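Local coordinates for putative uncharacterized protein (PDB 4FBD) that is of unknown function and belongs to the DUF3228 family, a conserved hypothetical protein of the parasite Toxoplasma gondii, at residues P146-I160 with A178-K192. Numbering follows the deposited sequence.
Sequences PAAFLDLILYSREQI and APAWSIIAVKAQNEK
The Phe149 ring has the Lys192 chain over one face, where CG makes a CH-pi contact 4.1 Å from the ring centroid, and Ala148 CB over the opposite face; Asn190 O lies at the edge, near the ring plane. The Phe149 and Lys192 side chains cross at about a right angle. At the far end the Arg157 guanidinium carries Ala180 CA over one face and two acceptors at its edge. NE (2.9 Å) and NH2 (3.0 Å) of Arg157 both grip Ala178 O side-on, NH2 nearly in line with the carbonyl and NE from above its plane, while NH1 forms a salt bridge to the syn lone pair of Glu158 OE2. CG of Arg157 stands anti to the backbone N (chi1 179°), and a bend at chi3 turns the guanidinium onto this carbonyl. Between these ends, strands 149-156 and 181-189, inner strands of a mixed sheet, pair antiparallel; a classic beta bulge, in which Ile184 and Ala185 both face Ile153, shifts the register by one without breaking the hydrogen bonding. With CG1 between the backbone N and the carbonyl carbon (chi1 58°), Ile184 sets CG1 3.3 Å from Tyr155 CD1, and its CG2 packs on Ile160 of the following helix, whose N-cap is Ser156. Leu150, Leu152, Leu154, Ile183 and Val186 lie on the face opposite Asp151, Ile153 and Tyr155; there Leu152 and Val186 lie side by side and Leu154 CB meets Trp181 CE3 at 3.8 Å. A water donates to Asp151 OD2 and to Gln189 OE1, while Asp151 OD1 is hydrogen-bonded to ND1 of His92 and Gln189 NE2 to the carbonyls of Glu191 and Tyr193. Arg157 thus binds the Ala178 carbonyl at one end and Asn190 OD1 the Ala148 N-H (2.7 Å) at the other, side-chain bonds that extend the polar pairing beyond the strands.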
loop_
_atom_site.group_PDB
_atom_site.type_symbol
_atom_site.label_atom_id
_atom_site.label_comp_id
_atom_site.label_asym_id
_atom_site.label_seq_id
_atom_site.Cartn_x
_atom_site.Cartn_y
_atom_site.Cartn_z
ATOM N N PRO A 146 20.358 3.082 19.003
ATOM C CA PRO A 146 19.507 2.513 20.035
ATOM C C PRO A 146 18.258 3.324 20.206
ATOM O O PRO A 146 18.329 4.535 20.286
ATOM C CB PRO A 146 20.375 2.611 21.291
ATOM C CG PRO A 146 21.733 2.381 20.778
ATOM C CD PRO A 146 21.776 3.048 19.407
ATOM N N ALA A 147 17.124 2.644 20.244
ATOM C CA ALA A 147 15.821 3.295 20.433
ATOM C C ALA A 147 15.675 3.775 21.845
ATOM O O ALA A 147 16.277 3.243 22.756
ATOM C CB ALA A 147 14.694 2.321 20.114
ATOM N N ALA A 148 14.826 4.765 22.019
ATOM C CA ALA A 148 14.539 5.330 23.304
ATOM C C ALA A 148 13.884 4.330 24.278
ATOM O O ALA A 148 14.185 4.325 25.492
ATOM C CB ALA A 148 13.656 6.528 23.107
ATOM N N PHE A 149 13.032 3.453 23.750
ATOM C CA PHE A 149 12.280 2.536 24.600
ATOM C C PHE A 149 12.134 1.129 24.080
ATOM O O PHE A 149 12.441 0.840 22.940
ATOM C CB PHE A 149 10.841 3.050 24.752
ATOM C CG PHE A 149 10.743 4.474 25.192
ATOM C CD1 PHE A 149 10.993 4.824 26.510
ATOM C CD2 PHE A 149 10.350 5.466 24.294
ATOM C CE1 PHE A 149 10.896 6.158 26.919
ATOM C CE2 PHE A 149 10.255 6.797 24.693
ATOM C CZ PHE A 149 10.523 7.145 25.997
ATOM N N LEU A 150 11.663 0.258 24.970
ATOM C CA LEU A 150 11.293 -1.097 24.645
ATOM C C LEU A 150 9.814 -1.233 25.003
ATOM O O LEU A 150 9.411 -0.900 26.127
ATOM C CB LEU A 150 12.104 -2.114 25.450
ATOM C CG LEU A 150 13.612 -2.056 25.234
ATOM C CD1 LEU A 150 14.309 -2.984 26.186
ATOM C CD2 LEU A 150 13.955 -2.354 23.759
ATOM N N ASP A 151 9.005 -1.668 24.039
ATOM C CA ASP A 151 7.605 -1.924 24.267
ATOM C C ASP A 151 7.650 -3.398 24.617
ATOM O O ASP A 151 8.029 -4.229 23.774
ATOM C CB ASP A 151 6.796 -1.669 22.999
ATOM C CG ASP A 151 5.280 -1.667 23.231
ATOM O OD1 ASP A 151 4.831 -1.889 24.378
ATOM O OD2 ASP A 151 4.531 -1.413 22.236
ATOM N N LEU A 152 7.357 -3.721 25.873
ATOM C CA LEU A 152 7.358 -5.105 26.326
ATOM C C LEU A 152 5.941 -5.612 26.225
ATOM O O LEU A 152 5.024 -5.050 26.851
ATOM C CB LEU A 152 7.839 -5.213 27.753
ATOM C CG LEU A 152 9.240 -4.681 28.055
ATOM C CD1 LEU A 152 9.540 -4.818 29.582
ATOM C CD2 LEU A 152 10.267 -5.383 27.187
ATOM N N ILE A 153 5.739 -6.654 25.427
ATOM C CA ILE A 153 4.390 -7.182 25.258
ATOM C C ILE A 153 4.254 -8.368 26.166
ATOM O O ILE A 153 5.094 -9.265 26.129
ATOM C CB ILE A 153 4.110 -7.627 23.827
ATOM C CG1 ILE A 153 4.548 -6.553 22.824
ATOM C CG2 ILE A 153 2.624 -7.952 23.671
ATOM C CD1 ILE A 153 3.843 -5.240 23.019
ATOM N N LEU A 154 3.196 -8.375 26.973
ATOM C CA LEU A 154 2.947 -9.442 27.933
ATOM C C LEU A 154 1.736 -10.300 27.589
ATOM O O LEU A 154 0.781 -9.830 26.995
ATOM C CB LEU A 154 2.702 -8.831 29.315
ATOM C CG LEU A 154 3.817 -7.926 29.850
ATOM C CD1 LEU A 154 3.450 -7.360 31.197
ATOM C CD2 LEU A 154 5.150 -8.653 29.932
ATOM N N TYR A 155 1.803 -11.573 27.957
ATOM C CA TYR A 155 0.689 -12.517 27.803
ATOM C C TYR A 155 0.477 -13.144 29.141
ATOM O O TYR A 155 1.433 -13.324 29.891
ATOM C CB TYR A 155 0.965 -13.591 26.736
ATOM C CG TYR A 155 0.413 -13.251 25.358
ATOM C CD1 TYR A 155 0.812 -12.101 24.684
ATOM C CD2 TYR A 155 -0.504 -14.094 24.730
ATOM C CE1 TYR A 155 0.309 -11.793 23.424
ATOM C CE2 TYR A 155 -1.014 -13.800 23.476
ATOM C CZ TYR A 155 -0.605 -12.643 22.828
ATOM O OH TYR A 155 -1.103 -12.342 21.587
ATOM N N SER A 156 -0.775 -13.452 29.458
ATOM C CA SER A 156 -1.088 -14.105 30.709
ATOM C C SER A 156 -0.442 -15.482 30.715
ATOM O O SER A 156 -0.026 -15.983 29.672
ATOM C CB SER A 156 -2.600 -14.273 30.887
ATOM O OG SER A 156 -3.136 -15.131 29.893
ATOM N N ARG A 157 -0.345 -16.059 31.907
ATOM C CA ARG A 157 0.180 -17.413 32.113
ATOM C C ARG A 157 -0.712 -18.408 31.351
ATOM O O ARG A 157 -0.241 -19.359 30.736
ATOM C CB ARG A 157 0.118 -17.732 33.606
ATOM C CG ARG A 157 0.603 -19.089 33.980
ATOM C CD ARG A 157 0.100 -19.508 35.363
ATOM N NE ARG A 157 0.515 -18.630 36.454
ATOM C CZ ARG A 157 -0.276 -17.806 37.147
ATOM N NH1 ARG A 157 -1.571 -17.723 36.905
ATOM N NH2 ARG A 157 0.242 -17.070 38.123
ATOM N N GLU A 158 -2.009 -18.139 31.391
ATOM C CA GLU A 158 -3.023 -18.964 30.747
ATOM C C GLU A 158 -2.799 -19.021 29.239
ATOM O O GLU A 158 -2.593 -20.100 28.680
ATOM C CB GLU A 158 -4.418 -18.422 31.085
ATOM C CG GLU A 158 -4.783 -18.540 32.590
ATOM C CD GLU A 158 -3.794 -17.816 33.541
ATOM O OE1 GLU A 158 -3.404 -16.648 33.276
ATOM O OE2 GLU A 158 -3.417 -18.427 34.567
ATOM N N GLN A 159 -2.805 -17.860 28.588
ATOM C CA GLN A 159 -2.585 -17.809 27.148
ATOM C C GLN A 159 -1.266 -18.439 26.702
ATOM O O GLN A 159 -1.213 -19.060 25.643
ATOM C CB GLN A 159 -2.710 -16.384 26.623
ATOM C CG GLN A 159 -4.151 -15.938 26.412
ATOM C CD GLN A 159 -4.820 -16.563 25.189
ATOM O OE1 GLN A 159 -4.197 -17.303 24.426
ATOM N NE2 GLN A 159 -6.092 -16.247 24.990
ATOM N N ILE A 160 -0.208 -18.273 27.484
ATOM C CA ILE A 160 1.079 -18.899 27.142
ATOM C C ILE A 160 0.960 -20.431 27.161
ATOM O O ILE A 160 1.451 -21.105 26.254
ATOM C CB ILE A 160 2.209 -18.463 28.074
ATOM C CG1 ILE A 160 2.555 -16.990 27.817
ATOM C CG2 ILE A 160 3.451 -19.303 27.835
ATOM C CD1 ILE A 160 3.661 -16.475 28.707
ATOM N N ALA A 178 3.974 -20.226 37.958
ATOM C CA ALA A 178 4.589 -19.495 36.859
ATOM C C ALA A 178 4.185 -18.036 36.964
ATOM O O ALA A 178 3.121 -17.720 37.459
ATOM C CB ALA A 178 4.137 -20.080 35.510
ATOM N N PRO A 179 5.026 -17.124 36.493
ATOM C CA PRO A 179 4.597 -15.730 36.589
ATOM C C PRO A 179 3.209 -15.489 35.952
ATOM O O PRO A 179 2.831 -16.175 34.983
ATOM C CB PRO A 179 5.683 -14.975 35.811
ATOM C CG PRO A 179 6.904 -15.868 35.841
ATOM C CD PRO A 179 6.388 -17.275 35.939
ATOM N N ALA A 180 2.461 -14.525 36.487
ATOM C CA ALA A 180 1.133 -14.222 35.958
ATOM C C ALA A 180 1.247 -13.644 34.548
ATOM O O ALA A 180 0.467 -13.972 33.670
ATOM C CB ALA A 180 0.386 -13.274 36.885
ATOM N N TRP A 181 2.263 -12.815 34.340
ATOM C CA TRP A 181 2.506 -12.193 33.051
ATOM C C TRP A 181 3.879 -12.515 32.584
ATOM O O TRP A 181 4.816 -12.438 33.357
ATOM C CB TRP A 181 2.404 -10.670 33.180
ATOM C CG TRP A 181 1.041 -10.256 33.525
ATOM C CD1 TRP A 181 0.562 -9.975 34.760
ATOM C CD2 TRP A 181 -0.059 -10.135 32.622
ATOM N NE1 TRP A 181 -0.769 -9.654 34.686
ATOM C CE2 TRP A 181 -1.177 -9.750 33.382
ATOM C CE3 TRP A 181 -0.203 -10.310 31.244
ATOM C CZ2 TRP A 181 -2.432 -9.539 32.814
ATOM C CZ3 TRP A 181 -1.451 -10.087 30.672
ATOM C CH2 TRP A 181 -2.546 -9.704 31.457
ATOM N N SER A 182 4.021 -12.857 31.310
ATOM C CA SER A 182 5.345 -13.112 30.769
ATOM C C SER A 182 5.566 -12.363 29.478
ATOM O O SER A 182 4.675 -12.249 28.653
ATOM C CB SER A 182 5.618 -14.612 30.566
ATOM O OG SER A 182 5.809 -15.250 31.816
ATOM N N ILE A 183 6.784 -11.884 29.314
ATOM C CA ILE A 183 7.180 -11.165 28.117
ATOM C C ILE A 183 7.279 -12.165 26.948
ATOM O O ILE A 183 8.018 -13.148 27.030
ATOM C CB ILE A 183 8.547 -10.499 28.342
ATOM C CG1 ILE A 183 8.430 -9.461 29.476
ATOM C CG2 ILE A 183 9.098 -9.913 27.015
ATOM C CD1 ILE A 183 9.750 -8.988 29.995
ATOM N N ILE A 184 6.509 -11.920 25.890
ATOM C CA ILE A 184 6.518 -12.760 24.699
ATOM C C ILE A 184 7.092 -12.004 23.472
ATOM O O ILE A 184 7.485 -12.612 22.479
ATOM C CB ILE A 184 5.120 -13.362 24.405
ATOM C CG1 ILE A 184 4.058 -12.289 24.213
ATOM C CG2 ILE A 184 4.679 -14.315 25.513
ATOM C CD1 ILE A 184 4.083 -11.624 22.881
ATOM N N ALA A 185 7.160 -10.680 23.571
ATOM C CA ALA A 185 7.724 -9.855 22.512
ATOM C C ALA A 185 8.357 -8.624 23.112
ATOM O O ALA A 185 7.918 -8.129 24.145
ATOM C CB ALA A 185 6.640 -9.445 21.490
ATOM N N VAL A 186 9.386 -8.129 22.435
ATOM C CA VAL A 186 10.108 -6.919 22.827
ATOM C C VAL A 186 10.348 -6.102 21.574
ATOM O O VAL A 186 10.957 -6.564 20.633
ATOM C CB VAL A 186 11.472 -7.246 23.458
ATOM C CG1 VAL A 186 12.148 -5.964 23.882
ATOM C CG2 VAL A 186 11.304 -8.190 24.621
ATOM N N LYS A 187 9.861 -4.872 21.570
ATOM C CA LYS A 187 9.977 -4.009 20.416
ATOM C C LYS A 187 10.726 -2.748 20.740
ATOM O O LYS A 187 10.252 -1.955 21.542
ATOM C CB LYS A 187 8.574 -3.619 19.981
ATOM C CG LYS A 187 7.937 -4.497 18.966
ATOM C CD LYS A 187 8.322 -4.032 17.567
ATOM C CE LYS A 187 7.779 -2.611 17.272
ATOM N NZ LYS A 187 7.970 -2.227 15.843
ATOM N N ALA A 188 11.872 -2.550 20.105
ATOM C CA ALA A 188 12.637 -1.325 20.282
ATOM C C ALA A 188 11.990 -0.273 19.410
ATOM O O ALA A 188 11.776 -0.501 18.202
ATOM C CB ALA A 188 14.081 -1.508 19.887
ATOM N N GLN A 189 11.669 0.870 20.014
ATOM C CA GLN A 189 11.053 1.953 19.291
ATOM C C GLN A 189 11.267 3.264 20.046
ATOM O O GLN A 189 11.645 3.266 21.214
ATOM C CB GLN A 189 9.570 1.664 19.067
ATOM C CG GLN A 189 8.746 1.483 20.348
ATOM C CD GLN A 189 7.317 1.143 20.061
ATOM O OE1 GLN A 189 7.044 0.104 19.478
ATOM N NE2 GLN A 189 6.371 2.013 20.492
ATOM N N ASN A 190 11.072 4.380 19.360
ATOM C CA ASN A 190 11.292 5.687 19.955
ATOM C C ASN A 190 10.014 6.312 20.406
ATOM O O ASN A 190 10.039 7.305 21.065
ATOM C CB ASN A 190 12.013 6.598 18.952
ATOM C CG ASN A 190 13.427 6.109 18.668
ATOM O OD1 ASN A 190 14.201 5.884 19.590
ATOM N ND2 ASN A 190 13.773 5.962 17.398
ATOM N N GLU A 191 8.884 5.715 20.057
ATOM C CA GLU A 191 7.611 6.251 20.458
ATOM C C GLU A 191 7.059 5.491 21.683
ATOM O O GLU A 191 7.262 4.274 21.824
ATOM C CB GLU A 191 6.612 6.156 19.309
ATOM C CG GLU A 191 7.041 6.850 18.005
ATOM C CD GLU A 191 7.963 6.018 17.139
ATOM O OE1 GLU A 191 8.120 4.799 17.375
ATOM O OE2 GLU A 191 8.508 6.586 16.195
ATOM N N LYS A 192 6.382 6.235 22.549
ATOM C CA LYS A 192 5.726 5.732 23.769
ATOM C C LYS A 192 4.269 5.339 23.488
ATOM O O LYS A 192 3.400 5.619 24.284
ATOM C CB LYS A 192 5.744 6.820 24.861
ATOM C CG LYS A 192 6.633 6.629 26.105
ATOM C CD LYS A 192 5.881 5.821 27.207
ATOM C CE LYS A 192 6.419 6.057 28.647
ATOM N NZ LYS A 192 7.838 5.655 28.860
HETATM O O HOH W 1 16.860 5.053 17.442
HETATM O O HOH W 2 4.583 -0.843 19.508
#